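Local atomic coordinates of maleylacetate reductase (PDB entry 3HL0), a protein that probably catalyses the NADH-dependent reduction of maleylacetate to 3-oxoadipate, as a member of the iron-containing alcohol dehydrogenase family. Residues A11-I15 against L147-Y153; Y182-R186 against Y328-R332; L316-E321 against K336-R340. One frame throughout, in Å; residues are numbered along the deposited sequence. Where two conformers were deposited one is given.

In the fold
The three contacts follow the two halves of an iron-containing alcohol dehydrogenase. Contact 1 lies in the N-terminal, NAD-binding half, where the edge strand 15-17 joins the parallel sheet; the side chain of Leu147 is about 9 Å from the bound NAD. Contacts 2 and 3 belong to the helical C-terminal half. Contact 2 joins two loops with its centre about 26 Å from that of contact 1, the nearest atoms being about 12 Å apart. Contact 3 pairs two helices away from the cofactor and metal sites, its centre about 38 Å from that of contact 1. Contacts 2 and 3, with centres about 20 Å apart, meet where Arg332 NH2 packs 3.9 Å from Ala338 CB.

Contact 1. Residues A11-I15 against L147-Y153; sequences APARI and LPEVVIY. With CA (calcium ion), chain C.
Val151 N donates a nearly straight hydrogen bond to Arg14 O (2.9 Å, 167° at the hydrogen), and Val150 CA lies 3.4 Å from the same Arg14 O in a CA-H...O contact. Ile15, the next residue, bridges in parallel with the same Val151, their side chains on one face of the sheet. Ile15 reaches along that face with both branches: CD1 rests 3.8 Å from Val151 CB, while CG2, anti to the backbone N, meets the edge of the Tyr153 ring 3.5 Å from CD2. Beta-branched residues suit this place because they are at ease in a strand and present apolar carbon close to the backbone. The bridge opens the pairing of strand 15-17, at the edge of the six-stranded parallel sheet of the nucleotide-binding half, with strand 150-153; Val16 carries the pairing on, with backbone bonds to Val151 and Tyr153. Before the bridge the backbones diverge and two waters mediate between them. Water 1 donates to Pro12 O and Pro148 O, and water 2 accepts from Arg14 N at 2.9 Å. Leu147 closes the far end, its CD2 lying 3.8 Å from Ala11 CB and also against Pro12 CD. Farther out, Glu28 pairs with Arg14 NE and Glu125 holds Tyr153 OH. Glu149 turns away from 11-15: its OE2 binds a calcium ion at 2.4 Å, which five waters also ligate, while OE1 accepts from Gln114 N and from water 4.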
ATOM      1  N   ALA A  11     -25.446 -11.239 -16.162  1.00 16.07           N
ATOM      2  CA  ALA A  11     -25.659 -10.793 -14.808  1.00 15.14           C
ATOM      3  C   ALA A  11     -26.413  -9.450 -14.858  1.00 14.16           C
ATOM      4  O   ALA A  11     -26.200  -8.661 -15.762  1.00 12.91           O
ATOM      5  CB  ALA A  11     -24.320 -10.616 -14.111  1.00 14.85           C
ATOM      6  N   PRO A  12     -27.328  -9.222 -13.910  1.00 14.18           N
ATOM      7  CA  PRO A  12     -27.975  -7.899 -13.875  1.00 13.81           C
ATOM      8  C   PRO A  12     -26.939  -6.798 -13.700  1.00 13.58           C
ATOM      9  O   PRO A  12     -25.953  -6.946 -12.943  1.00 13.89           O
ATOM     10  CB  PRO A  12     -28.886  -7.965 -12.651  1.00 14.07           C
ATOM     11  CG  PRO A  12     -28.410  -9.117 -11.817  1.00 15.10           C
ATOM     12  CD  PRO A  12     -27.557 -10.028 -12.694  1.00 14.86           C
ATOM     13  N   ALA A  13     -27.152  -5.688 -14.388  1.00 12.66           N
ATOM     14  CA  ALA A  13     -26.159  -4.620 -14.365  1.00 12.70           C
ATOM     15  C   ALA A  13     -26.793  -3.288 -14.712  1.00 10.52           C
ATOM     16  O   ALA A  13     -27.644  -3.217 -15.603  1.00 11.07           O
ATOM     17  CB  ALA A  13     -25.027  -4.935 -15.371  1.00 14.39           C
ATOM     18  N   ARG A  14     -26.360  -2.236 -14.026  1.00 10.09           N
ATOM     19  CA  ARG A  14     -26.642  -0.880 -14.473  1.00  9.56           C
ATOM     20  C   ARG A  14     -25.326  -0.135 -14.427  1.00  8.69           C
ATOM     21  O   ARG A  14     -24.805   0.117 -13.355  1.00  9.88           O
ATOM     22  CB  ARG A  14     -27.693  -0.166 -13.616  1.00 10.38           C
ATOM     23  CG  ARG A  14     -27.834   1.325 -14.030  1.00 11.70           C
ATOM     24  CD  ARG A  14     -29.093   1.985 -13.481  1.00 17.61           C
ATOM     25  NE  ARG A  14     -29.009   3.419 -13.728  1.00 18.63           N
ATOM     26  CZ  ARG A  14     -29.468   4.026 -14.822  1.00 21.53           C
ATOM     27  NH1 ARG A  14     -30.076   3.327 -15.784  1.00 19.53           N
ATOM     28  NH2 ARG A  14     -29.325   5.351 -14.950  1.00 18.14           N
ATOM     29  N   ILE A  15     -24.760   0.137 -15.598  1.00  8.49           N
ATOM     30  CA  ILE A  15     -23.426   0.732 -15.708  1.00  8.09           C
ATOM     31  C   ILE A  15     -23.554   2.109 -16.307  1.00  9.08           C
ATOM     32  O   ILE A  15     -24.043   2.237 -17.430  1.00  9.85           O
ATOM     33  CB  ILE A  15     -22.529  -0.137 -16.640  1.00  8.04           C
ATOM     34  CG1 ILE A  15     -22.600  -1.646 -16.255  1.00 10.41           C
ATOM     35  CG2 ILE A  15     -21.089   0.443 -16.675  1.00  8.45           C
ATOM     36  CD1 ILE A  15     -22.088  -1.970 -14.787  1.00  9.27           C
ATOM     37  N   LEU A 147     -23.063  -9.162  -5.865  1.00 11.70           N
ATOM     38  CA  LEU A 147     -22.961  -8.368  -7.110  1.00 11.10           C
ATOM     39  C   LEU A 147     -23.533  -6.953  -6.940  1.00 11.38           C
ATOM     40  O   LEU A 147     -24.731  -6.810  -6.594  1.00 11.51           O
ATOM     41  CB  LEU A 147     -23.662  -9.062  -8.283  1.00 11.14           C
ATOM     42  CG  LEU A 147     -23.478  -8.401  -9.641  1.00 12.46           C
ATOM     43  CD1 LEU A 147     -22.006  -8.394 -10.119  1.00 13.06           C
ATOM     44  CD2 LEU A 147     -24.382  -9.148 -10.613  1.00 14.30           C
ATOM     45  N   PRO A 148     -22.697  -5.904  -7.148  1.00  9.58           N
ATOM     46  CA  PRO A 148     -23.261  -4.543  -6.975  1.00 10.28           C
ATOM     47  C   PRO A 148     -24.383  -4.176  -7.970  1.00 10.60           C
ATOM     48  O   PRO A 148     -24.332  -4.534  -9.153  1.00 11.47           O
ATOM     49  CB  PRO A 148     -22.041  -3.609  -7.153  1.00  8.92           C
ATOM     50  CG  PRO A 148     -20.880  -4.491  -6.731  1.00  8.86           C
ATOM     51  CD  PRO A 148     -21.221  -5.876  -7.261  1.00  9.54           C
ATOM     52  N   GLU A 149     -25.372  -3.457  -7.462  1.00 10.50           N
ATOM     53  CA  GLU A 149     -26.510  -3.027  -8.264  1.00 10.47           C
ATOM     54  C   GLU A 149     -26.163  -2.020  -9.341  1.00 10.29           C
ATOM     55  O   GLU A 149     -26.722  -2.075 -10.437  1.00 11.65           O
ATOM     56  CB  GLU A 149     -27.572  -2.401  -7.372  1.00 11.24           C
ATOM     57  CG  GLU A 149     -28.438  -3.401  -6.636  1.00 12.02           C
ATOM     58  CD  GLU A 149     -27.733  -4.134  -5.497  1.00 15.16           C
ATOM     59  OE1 GLU A 149     -26.673  -3.690  -4.991  1.00 12.34           O
ATOM     60  OE2 GLU A 149     -28.231  -5.214  -5.102  1.00 17.20           O
ATOM     61  N   VAL A 150     -25.317  -1.035  -9.013  1.00  8.81           N
ATOM     62  CA  VAL A 150     -25.081   0.067  -9.926  1.00  9.47           C
ATOM     63  C   VAL A 150     -23.581   0.381  -9.932  1.00  8.97           C
ATOM     64  O   VAL A 150     -22.959   0.353  -8.875  1.00  8.78           O
ATOM     65  CB  VAL A 150     -25.871   1.344  -9.494  1.00  9.40           C
ATOM     66  CG1 VAL A 150     -25.535   2.511 -10.382  1.00 11.36           C
ATOM     67  CG2 VAL A 150     -27.388   1.086  -9.459  1.00 11.11           C
ATOM     68  N   VAL A 151     -23.007   0.647 -11.095  1.00  7.75           N
ATOM     69  CA  VAL A 151     -21.608   1.073 -11.137  1.00  7.80           C
ATOM     70  C   VAL A 151     -21.559   2.379 -11.906  1.00  8.63           C
ATOM     71  O   VAL A 151     -22.203   2.496 -12.957  1.00  9.39           O
ATOM     72  CB  VAL A 151     -20.764   0.038 -11.904  1.00  8.00           C
ATOM     73  CG1 VAL A 151     -19.306   0.477 -11.958  1.00  8.37           C
ATOM     74  CG2 VAL A 151     -20.887  -1.330 -11.273  1.00  8.64           C
ATOM     75  N   ILE A 152     -20.880   3.387 -11.335  1.00  7.81           N
ATOM     76  CA  ILE A 152     -20.701   4.690 -11.993  1.00  8.56           C
ATOM     77  C   ILE A 152     -19.229   4.812 -12.335  1.00  8.37           C
ATOM     78  O   ILE A 152     -18.386   4.931 -11.443  1.00  9.19           O
ATOM     79  CB  ILE A 152     -21.164   5.840 -11.058  1.00  9.28           C
ATOM     80  CG1 ILE A 152     -22.647   5.664 -10.762  1.00 10.46           C
ATOM     81  CG2 ILE A 152     -20.906   7.210 -11.690  1.00 10.40           C
ATOM     82  CD1 ILE A 152     -23.165   6.766  -9.799  1.00 13.79           C
ATOM     83  N   TYR A 153     -18.925   4.786 -13.621  1.00  8.98           N
ATOM     84  CA  TYR A 153     -17.550   4.929 -14.081  1.00  9.34           C
ATOM     85  C   TYR A 153     -17.291   6.367 -14.512  1.00 10.34           C
ATOM     86  O   TYR A 153     -17.840   6.852 -15.529  1.00 10.13           O
ATOM     87  CB  TYR A 153     -17.285   4.033 -15.294  1.00  9.07           C
ATOM     88  CG  TYR A 153     -17.075   2.571 -14.970  1.00  8.01           C
ATOM     89  CD1 TYR A 153     -15.937   2.155 -14.267  1.00  8.36           C
ATOM     90  CD2 TYR A 153     -17.988   1.605 -15.408  1.00  8.49           C
ATOM     91  CE1 TYR A 153     -15.715   0.779 -13.996  1.00  9.00           C
ATOM     92  CE2 TYR A 153     -17.793   0.281 -15.152  1.00  7.73           C
ATOM     93  CZ  TYR A 153     -16.660  -0.144 -14.461  1.00  7.57           C
ATOM     94  OH  TYR A 153     -16.489  -1.466 -14.221  1.00  9.46           O
TER
HETATM   95 CA    CA C 401     -27.882  -6.912  -3.437  1.00 27.24          CA
HETATM   96  O   HOH W   1     -26.295  -6.066 -10.237  1.00 14.78           O
HETATM   97  O   HOH W   2     -24.321  -3.054 -12.206  1.00 14.51           O
HETATM   98  O   HOH W   3     -26.714  -7.983  -5.027  1.00 19.66           O
HETATM   99  O   HOH W   4     -26.086  -5.232  -2.829  1.00 14.29           O
HETATM  100  O   HOH W   5     -27.203  -7.779  -1.450  1.00 17.32           O
HETATM  101  O   HOH W   6     -29.470  -8.580  -2.831  1.00 34.03           O
HETATM  102  O   HOH W   7     -29.329  -5.400  -2.166  1.00 20.74           O

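Contact 2. Residues Y182-R186 against Y328-R332; sequences YARDR and YWCPR
Arg184 lies along one face of the Trp329 indole, its guanidinium nearly parallel to the ring, with centres 3.9 Å apart and planes at 9°. This stack is the tightly packed part of the contact. The chain is extended from CG to NE, with CG anti to the backbone N (chi1 -162°), and this carries it across the whole bicycle: Arg184 CB sits just outside the ring, 3.5 Å from Trp329 CE3, CG lies over the six-membered ring, CD makes a CH-pi contact over the five-membered ring, and CZ stands over that ring in cation-pi geometry. A long arginine suits an indole near the surface because its methylenes pack on the ring. The contact joins two loops of the helical C-terminal half, one between helices 163-180 and 188-210, the other between 316-323 and 336-348. Residues 183-186 form a type I beta turn, closed by Arg186 N bonding to Ala183 O. At the buried Tyr182, Pro331 CG lies 3.7 Å from Tyr182 CD1, the two side chains crossing at about a right angle. Pro331 N lies over the Trp329 face opposite Arg184, toward its rim, and Tyr182 O meets the indole at its edge, 3.6 Å from Trp329 CZ3. Val270 of helix 255-271 packs on both Tyr182 and Pro331, and Glu179 accepts the bond of Tyr182 OH. By contrast, the solvent side belongs to Arg184, an exposed residue whose guanidinium keeps its charge near water.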
ATOM      1  N   TYR A 182      -9.720 -18.897 -22.230  1.00  8.38           N
ATOM      2  CA  TYR A 182      -9.614 -20.360 -22.159  1.00  9.02           C
ATOM      3  C   TYR A 182     -10.391 -20.956 -21.014  1.00  9.33           C
ATOM      4  O   TYR A 182     -10.177 -22.115 -20.642  1.00 10.94           O
ATOM      5  CB  TYR A 182      -8.144 -20.816 -22.164  1.00  9.66           C
ATOM      6  CG  TYR A 182      -7.244 -20.238 -21.082  1.00  9.77           C
ATOM      7  CD1 TYR A 182      -7.333 -20.686 -19.750  1.00  9.60           C
ATOM      8  CD2 TYR A 182      -6.306 -19.257 -21.412  1.00 11.13           C
ATOM      9  CE1 TYR A 182      -6.450 -20.181 -18.767  1.00  9.72           C
ATOM     10  CE2 TYR A 182      -5.453 -18.722 -20.449  1.00  8.82           C
ATOM     11  CZ  TYR A 182      -5.516 -19.212 -19.156  1.00  9.40           C
ATOM     12  OH  TYR A 182      -4.655 -18.708 -18.189  1.00 10.18           O
ATOM     13  N   ALA A 183     -11.341 -20.194 -20.460  1.00  8.60           N
ATOM     14  CA  ALA A 183     -12.206 -20.732 -19.402  1.00  9.44           C
ATOM     15  C   ALA A 183     -12.881 -22.042 -19.832  1.00 10.71           C
ATOM     16  O   ALA A 183     -13.247 -22.205 -20.978  1.00 11.01           O
ATOM     17  CB  ALA A 183     -13.302 -19.709 -19.039  1.00 10.89           C
ATOM     18  N   ARG A 184     -13.084 -22.930 -18.877  1.00 11.47           N
ATOM     19  CA  ARG A 184     -13.803 -24.163 -19.176  1.00 12.93           C
ATOM     20  C   ARG A 184     -15.217 -23.831 -19.658  1.00 12.54           C
ATOM     21  O   ARG A 184     -15.725 -24.496 -20.580  1.00 14.67           O
ATOM     22  CB  ARG A 184     -13.878 -25.057 -17.946  1.00 13.90           C
ATOM     23  CG  ARG A 184     -14.212 -26.500 -18.364  1.00 16.88           C
ATOM     24  CD  ARG A 184     -14.219 -27.338 -17.108  1.00 24.38           C
ATOM     25  NE  ARG A 184     -14.191 -28.759 -17.429  1.00 31.55           N
ATOM     26  CZ  ARG A 184     -14.092 -29.724 -16.514  1.00 33.46           C
ATOM     27  NH1 ARG A 184     -14.061 -30.998 -16.898  1.00 35.72           N
ATOM     28  NH2 ARG A 184     -14.021 -29.412 -15.223  1.00 34.56           N
ATOM     29  N   ASP A 185     -15.820 -22.812 -19.056  1.00 11.55           N
ATOM     30  CA  ASP A 185     -17.177 -22.344 -19.419  1.00 11.61           C
ATOM     31  C   ASP A 185     -17.128 -21.069 -20.264  1.00 10.45           C
ATOM     32  O   ASP A 185     -18.018 -20.159 -20.157  1.00 12.05           O
ATOM     33  CB  ASP A 185     -18.022 -22.126 -18.166  1.00 11.21           C
ATOM     34  CG  ASP A 185     -17.410 -21.128 -17.185  1.00 16.28           C
ATOM     35  OD1 ASP A 185     -16.192 -20.841 -17.254  1.00 15.33           O
ATOM     36  OD2 ASP A 185     -18.148 -20.592 -16.308  1.00 17.43           O
ATOM     37  N   ARG A 186     -16.112 -21.013 -21.127  0.50 11.20           N
ATOM     38  CA  ARG A 186     -15.961 -19.903 -22.059  0.50 10.84           C
ATOM     39  C   ARG A 186     -17.176 -19.822 -23.006  0.50 10.31           C
ATOM     40  O   ARG A 186     -17.784 -20.860 -23.403  0.50  9.84           O
ATOM     41  CB  ARG A 186     -14.671 -20.058 -22.862  0.50 11.31           C
ATOM     42  CG  ARG A 186     -14.622 -21.301 -23.722  0.50 12.28           C
ATOM     43  CD  ARG A 186     -13.239 -21.473 -24.314  0.50 14.22           C
ATOM     44  NE  ARG A 186     -13.071 -22.779 -24.950  0.50 16.63           N
ATOM     45  CZ  ARG A 186     -12.410 -23.795 -24.407  0.50 16.35           C
ATOM     46  NH1 ARG A 186     -12.305 -24.933 -25.081  0.50 20.58           N
ATOM     47  NH2 ARG A 186     -11.828 -23.674 -23.201  0.50 16.52           N
ATOM     48  N   TYR A 328      -8.008 -28.029  -9.598  1.00 27.35           N
ATOM     49  CA  TYR A 328      -9.010 -27.260 -10.334  1.00 24.65           C
ATOM     50  C   TYR A 328      -8.689 -27.420 -11.796  1.00 23.06           C
ATOM     51  O   TYR A 328      -7.587 -27.862 -12.151  1.00 24.01           O
ATOM     52  CB  TYR A 328      -8.983 -25.770  -9.951  1.00 23.35           C
ATOM     53  CG  TYR A 328      -7.605 -25.153 -10.108  1.00 20.47           C
ATOM     54  CD1 TYR A 328      -6.739 -25.080  -9.029  1.00 18.24           C
ATOM     55  CD2 TYR A 328      -7.185 -24.643 -11.346  1.00 19.91           C
ATOM     56  CE1 TYR A 328      -5.459 -24.541  -9.164  1.00 17.06           C
ATOM     57  CE2 TYR A 328      -5.930 -24.083 -11.487  1.00 15.11           C
ATOM     58  CZ  TYR A 328      -5.081 -24.034 -10.405  1.00 17.19           C
ATOM     59  OH  TYR A 328      -3.839 -23.489 -10.559  1.00 17.69           O
ATOM     60  N   TRP A 329      -9.629 -27.041 -12.658  1.00 21.44           N
ATOM     61  CA  TRP A 329      -9.428 -27.224 -14.105  1.00 19.32           C
ATOM     62  C   TRP A 329      -8.563 -26.163 -14.780  1.00 18.00           C
ATOM     63  O   TRP A 329      -8.694 -24.964 -14.491  1.00 17.70           O
ATOM     64  CB  TRP A 329     -10.757 -27.327 -14.840  1.00 18.84           C
ATOM     65  CG  TRP A 329     -10.613 -27.887 -16.220  1.00 19.58           C
ATOM     66  CD1 TRP A 329     -10.578 -29.218 -16.568  1.00 19.60           C
ATOM     67  CD2 TRP A 329     -10.513 -27.150 -17.439  1.00 19.22           C
ATOM     68  NE1 TRP A 329     -10.442 -29.346 -17.936  1.00 20.66           N
ATOM     69  CE2 TRP A 329     -10.394 -28.089 -18.488  1.00 18.07           C
ATOM     70  CE3 TRP A 329     -10.468 -25.771 -17.747  1.00 17.95           C
ATOM     71  CZ2 TRP A 329     -10.248 -27.700 -19.824  1.00 19.85           C
ATOM     72  CZ3 TRP A 329     -10.356 -25.392 -19.074  1.00 17.17           C
ATOM     73  CH2 TRP A 329     -10.245 -26.345 -20.093  1.00 20.63           C
ATOM     74  N   CYS A 330      -7.688 -26.634 -15.666  1.00 16.21           N
ATOM     75  CA  CYS A 330      -6.885 -25.787 -16.548  1.00 14.03           C
ATOM     76  C   CYS A 330      -6.728 -26.542 -17.881  1.00 13.29           C
ATOM     77  O   CYS A 330      -6.564 -27.767 -17.859  1.00 13.77           O
ATOM     78  CB  CYS A 330      -5.508 -25.612 -15.884  1.00 13.82           C
ATOM     79  SG  CYS A 330      -4.365 -24.521 -16.691  1.00 14.44           S
ATOM     80  N   PRO A 331      -6.681 -25.828 -19.026  1.00 13.57           N
ATOM     81  CA  PRO A 331      -6.435 -26.549 -20.299  1.00 13.11           C
ATOM     82  C   PRO A 331      -5.140 -27.390 -20.300  1.00 13.41           C
ATOM     83  O   PRO A 331      -5.050 -28.409 -20.982  1.00 13.99           O
ATOM     84  CB  PRO A 331      -6.304 -25.426 -21.332  1.00 13.86           C
ATOM     85  CG  PRO A 331      -7.144 -24.277 -20.714  1.00 14.53           C
ATOM     86  CD  PRO A 331      -6.863 -24.381 -19.245  1.00 14.26           C
ATOM     87  N   ARG A 332      -4.142 -26.948 -19.539  1.00 12.98           N
ATOM     88  CA  ARG A 332      -2.951 -27.750 -19.254  1.00 13.11           C
ATOM     89  C   ARG A 332      -3.006 -28.124 -17.785  1.00 13.61           C
ATOM     90  O   ARG A 332      -3.089 -27.235 -16.919  1.00 13.37           O
ATOM     91  CB  ARG A 332      -1.679 -26.934 -19.511  1.00 13.33           C
ATOM     92  CG  ARG A 332      -0.410 -27.698 -19.181  1.00 13.65           C
ATOM     93  CD  ARG A 332       0.770 -26.926 -19.713  1.00 14.79           C
ATOM     94  NE  ARG A 332       2.016 -27.568 -19.317  1.00 17.28           N
ATOM     95  CZ  ARG A 332       3.182 -26.941 -19.301  1.00 18.93           C
ATOM     96  NH1 ARG A 332       3.257 -25.657 -19.677  1.00 17.74           N
ATOM     97  NH2 ARG A 332       4.275 -27.618 -18.920  1.00 20.32           N
TER

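Contact 3. Residues L316-E321 against K336-R340; sequences LDPMAE and KTAIR
Ala320 of helix 316-323 packs against Arg340 of helix 336-348, a helix pair in the helical C-terminal half whose short segments have N-to-C directions 135° apart, with axes 9.0 Å apart at closest approach. The apolar contact rests on a small residue: the CA atoms of Ala320 and Arg340 come within 5.2 Å, and Ala320 CB lies 3.9 Å from Arg340 CD. Leu316 CB covers one face of the Arg340 guanidinium, centred over it and 3.4 Å from CZ, where an aliphatic group suits the flat, weakly hydrated surface of the cation. Leu343 of the second helix also packs on Ala320.

Two salt bridges flank this core. Lys336 stretches its extended chain past Ala320 to Glu321, whose chain bends at chi2 (58°) so that the anti lone pair of OE1 receives NZ at 2.6 Å. Arg340 bends at chi2 as well and directs NE at Asp317 OD1, 2.7 Å away. The oxygen lies in the guanidinium plane but is met from above its own carboxylate plane. Water links the other ends of this pair: water 8 donates to Asp317 OD2 and accepts from Arg340 NH2, while Arg340 NH1 donates to Gln344 OE1.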
ATOM      1  N   LEU A 316       9.880 -21.031  -2.747  1.00 12.45           N
ATOM      2  CA  LEU A 316       9.370 -21.538  -4.043  1.00 12.96           C
ATOM      3  C   LEU A 316       8.874 -22.976  -3.953  1.00 13.61           C
ATOM      4  O   LEU A 316       7.820 -23.309  -4.473  1.00 13.41           O
ATOM      5  CB  LEU A 316      10.462 -21.376  -5.115  1.00 13.21           C
ATOM      6  CG  LEU A 316      10.942 -19.942  -5.320  1.00 14.24           C
ATOM      7  CD1 LEU A 316      12.012 -19.911  -6.381  1.00 16.05           C
ATOM      8  CD2 LEU A 316       9.708 -19.016  -5.682  1.00 13.77           C
ATOM      9  N   ASP A 317       9.590 -23.811  -3.219  1.00 14.23           N
ATOM     10  CA  ASP A 317       9.123 -25.210  -3.038  1.00 16.04           C
ATOM     11  C   ASP A 317       7.797 -25.280  -2.259  1.00 16.67           C
ATOM     12  O   ASP A 317       6.869 -25.948  -2.714  1.00 16.85           O
ATOM     13  CB  ASP A 317      10.216 -26.120  -2.406  1.00 16.28           C
ATOM     14  CG  ASP A 317      11.350 -26.454  -3.367  1.00 22.88           C
ATOM     15  OD1 ASP A 317      11.132 -26.617  -4.590  1.00 25.59           O
ATOM     16  OD2 ASP A 317      12.513 -26.597  -2.907  1.00 29.00           O
ATOM     17  N   PRO A 318       7.675 -24.546  -1.124  1.00 16.26           N
ATOM     18  CA  PRO A 318       6.398 -24.598  -0.383  1.00 17.30           C
ATOM     19  C   PRO A 318       5.243 -24.054  -1.209  1.00 16.10           C
ATOM     20  O   PRO A 318       4.107 -24.517  -1.108  1.00 16.51           O
ATOM     21  CB  PRO A 318       6.644 -23.701   0.842  1.00 17.63           C
ATOM     22  CG  PRO A 318       8.144 -23.700   1.019  1.00 18.59           C
ATOM     23  CD  PRO A 318       8.788 -24.018  -0.313  1.00 16.47           C
HETATM   24  N   MSE A 319       5.542 -23.053  -2.040  1.00 15.22           N
HETATM   25  CA  MSE A 319       4.502 -22.512  -2.903  1.00 15.69           C
HETATM   26  C   MSE A 319       4.095 -23.489  -4.000  1.00 15.13           C
HETATM   27  O   MSE A 319       2.921 -23.594  -4.291  1.00 15.65           O
HETATM   28  CB  MSE A 319       4.936 -21.174  -3.529  1.00 14.98           C
HETATM   29  CG  MSE A 319       4.937 -19.996  -2.551  1.00 16.24           C
HETATM   30 SE   MSE A 319       3.387 -19.742  -1.446  0.75 18.18          SE
HETATM   31  CE  MSE A 319       4.022 -20.723   0.135  1.00 23.14           C
ATOM     32  N   ALA A 320       5.057 -24.204  -4.573  1.00 15.47           N
ATOM     33  CA  ALA A 320       4.710 -25.176  -5.620  1.00 15.66           C
ATOM     34  C   ALA A 320       3.827 -26.281  -5.000  1.00 17.26           C
ATOM     35  O   ALA A 320       2.892 -26.769  -5.643  1.00 17.64           O
ATOM     36  CB  ALA A 320       5.961 -25.765  -6.229  1.00 15.33           C
ATOM     37  N   GLU A 321       4.105 -26.649  -3.738  1.00 17.60           N
ATOM     38  CA  GLU A 321       3.248 -27.614  -3.017  1.00 19.41           C
ATOM     39  C   GLU A 321       1.827 -27.094  -2.780  1.00 19.05           C
ATOM     40  O   GLU A 321       0.871 -27.792  -3.085  1.00 19.73           O
ATOM     41  CB  GLU A 321       3.916 -28.066  -1.713  1.00 20.10           C
ATOM     42  CG  GLU A 321       3.106 -29.087  -0.867  1.00 25.15           C
ATOM     43  CD  GLU A 321       2.755 -30.395  -1.598  1.00 32.40           C
ATOM     44  OE1 GLU A 321       3.582 -30.897  -2.399  1.00 31.83           O
ATOM     45  OE2 GLU A 321       1.643 -30.931  -1.334  1.00 37.77           O
ATOM     46  N   LYS A 336       3.112 -30.345 -10.337  1.00 16.67           N
ATOM     47  CA  LYS A 336       4.039 -29.715  -9.375  1.00 17.34           C
ATOM     48  C   LYS A 336       5.373 -29.286 -10.001  1.00 15.81           C
ATOM     49  O   LYS A 336       5.832 -28.150  -9.777  1.00 14.90           O
ATOM     50  CB  LYS A 336       4.244 -30.609  -8.139  1.00 17.64           C
ATOM     51  CG  LYS A 336       4.989 -29.869  -7.032  1.00 18.60           C
ATOM     52  CD  LYS A 336       4.834 -30.560  -5.687  1.00 24.32           C
ATOM     53  CE  LYS A 336       5.770 -29.933  -4.698  1.00 27.15           C
ATOM     54  NZ  LYS A 336       5.936 -30.804  -3.492  1.00 29.60           N
ATOM     55  N   THR A 337       6.052 -30.161 -10.739  1.00 15.59           N
ATOM     56  CA  THR A 337       7.364 -29.766 -11.269  1.00 16.17           C
ATOM     57  C   THR A 337       7.272 -28.610 -12.252  1.00 15.76           C
ATOM     58  O   THR A 337       8.160 -27.749 -12.296  1.00 15.25           O
ATOM     59  CB  THR A 337       8.186 -30.944 -11.850  1.00 17.19           C
ATOM     60  OG1 THR A 337       7.528 -31.474 -13.001  1.00 19.82           O
ATOM     61  CG2 THR A 337       8.402 -32.050 -10.775  1.00 18.59           C
ATOM     62  N   ALA A 338       6.214 -28.616 -13.071  1.00 15.15           N
ATOM     63  CA  ALA A 338       6.039 -27.585 -14.072  1.00 14.43           C
ATOM     64  C   ALA A 338       5.662 -26.244 -13.411  1.00 13.43           C
ATOM     65  O   ALA A 338       6.117 -25.182 -13.864  1.00 13.24           O
ATOM     66  CB  ALA A 338       5.010 -28.016 -15.112  1.00 14.65           C
ATOM     67  N   ILE A 339       4.900 -26.318 -12.329  1.00 12.77           N
ATOM     68  CA  ILE A 339       4.584 -25.105 -11.533  1.00 12.43           C
ATOM     69  C   ILE A 339       5.851 -24.622 -10.813  1.00 12.69           C
ATOM     70  O   ILE A 339       6.120 -23.410 -10.726  1.00 11.96           O
ATOM     71  CB  ILE A 339       3.421 -25.339 -10.548  1.00 13.04           C
ATOM     72  CG1 ILE A 339       2.114 -25.622 -11.336  1.00 16.20           C
ATOM     73  CG2 ILE A 339       3.276 -24.167  -9.595  1.00 14.67           C
ATOM     74  CD1 ILE A 339       1.698 -24.487 -12.363  1.00 18.37           C
ATOM     75  N   ARG A 340       6.637 -25.567 -10.314  1.00 12.62           N
ATOM     76  CA  ARG A 340       7.924 -25.180  -9.721  1.00 12.06           C
ATOM     77  C   ARG A 340       8.837 -24.450 -10.716  1.00 12.53           C
ATOM     78  O   ARG A 340       9.483 -23.464 -10.339  1.00 12.98           O
ATOM     79  CB  ARG A 340       8.605 -26.406  -9.070  1.00 11.08           C
ATOM     80  CG  ARG A 340       9.922 -26.076  -8.338  1.00 12.96           C
ATOM     81  CD  ARG A 340       9.697 -25.143  -7.145  1.00 14.65           C
ATOM     82  NE  ARG A 340      11.012 -24.827  -6.562  1.00 16.58           N
ATOM     83  CZ  ARG A 340      11.817 -23.903  -7.023  1.00 15.92           C
ATOM     84  NH1 ARG A 340      11.437 -23.126  -8.049  1.00 18.07           N
ATOM     85  NH2 ARG A 340      13.016 -23.709  -6.439  1.00 15.62           N
TER
HETATM   86  O   HOH W   8      14.377 -25.092  -4.298  1.00 22.87           O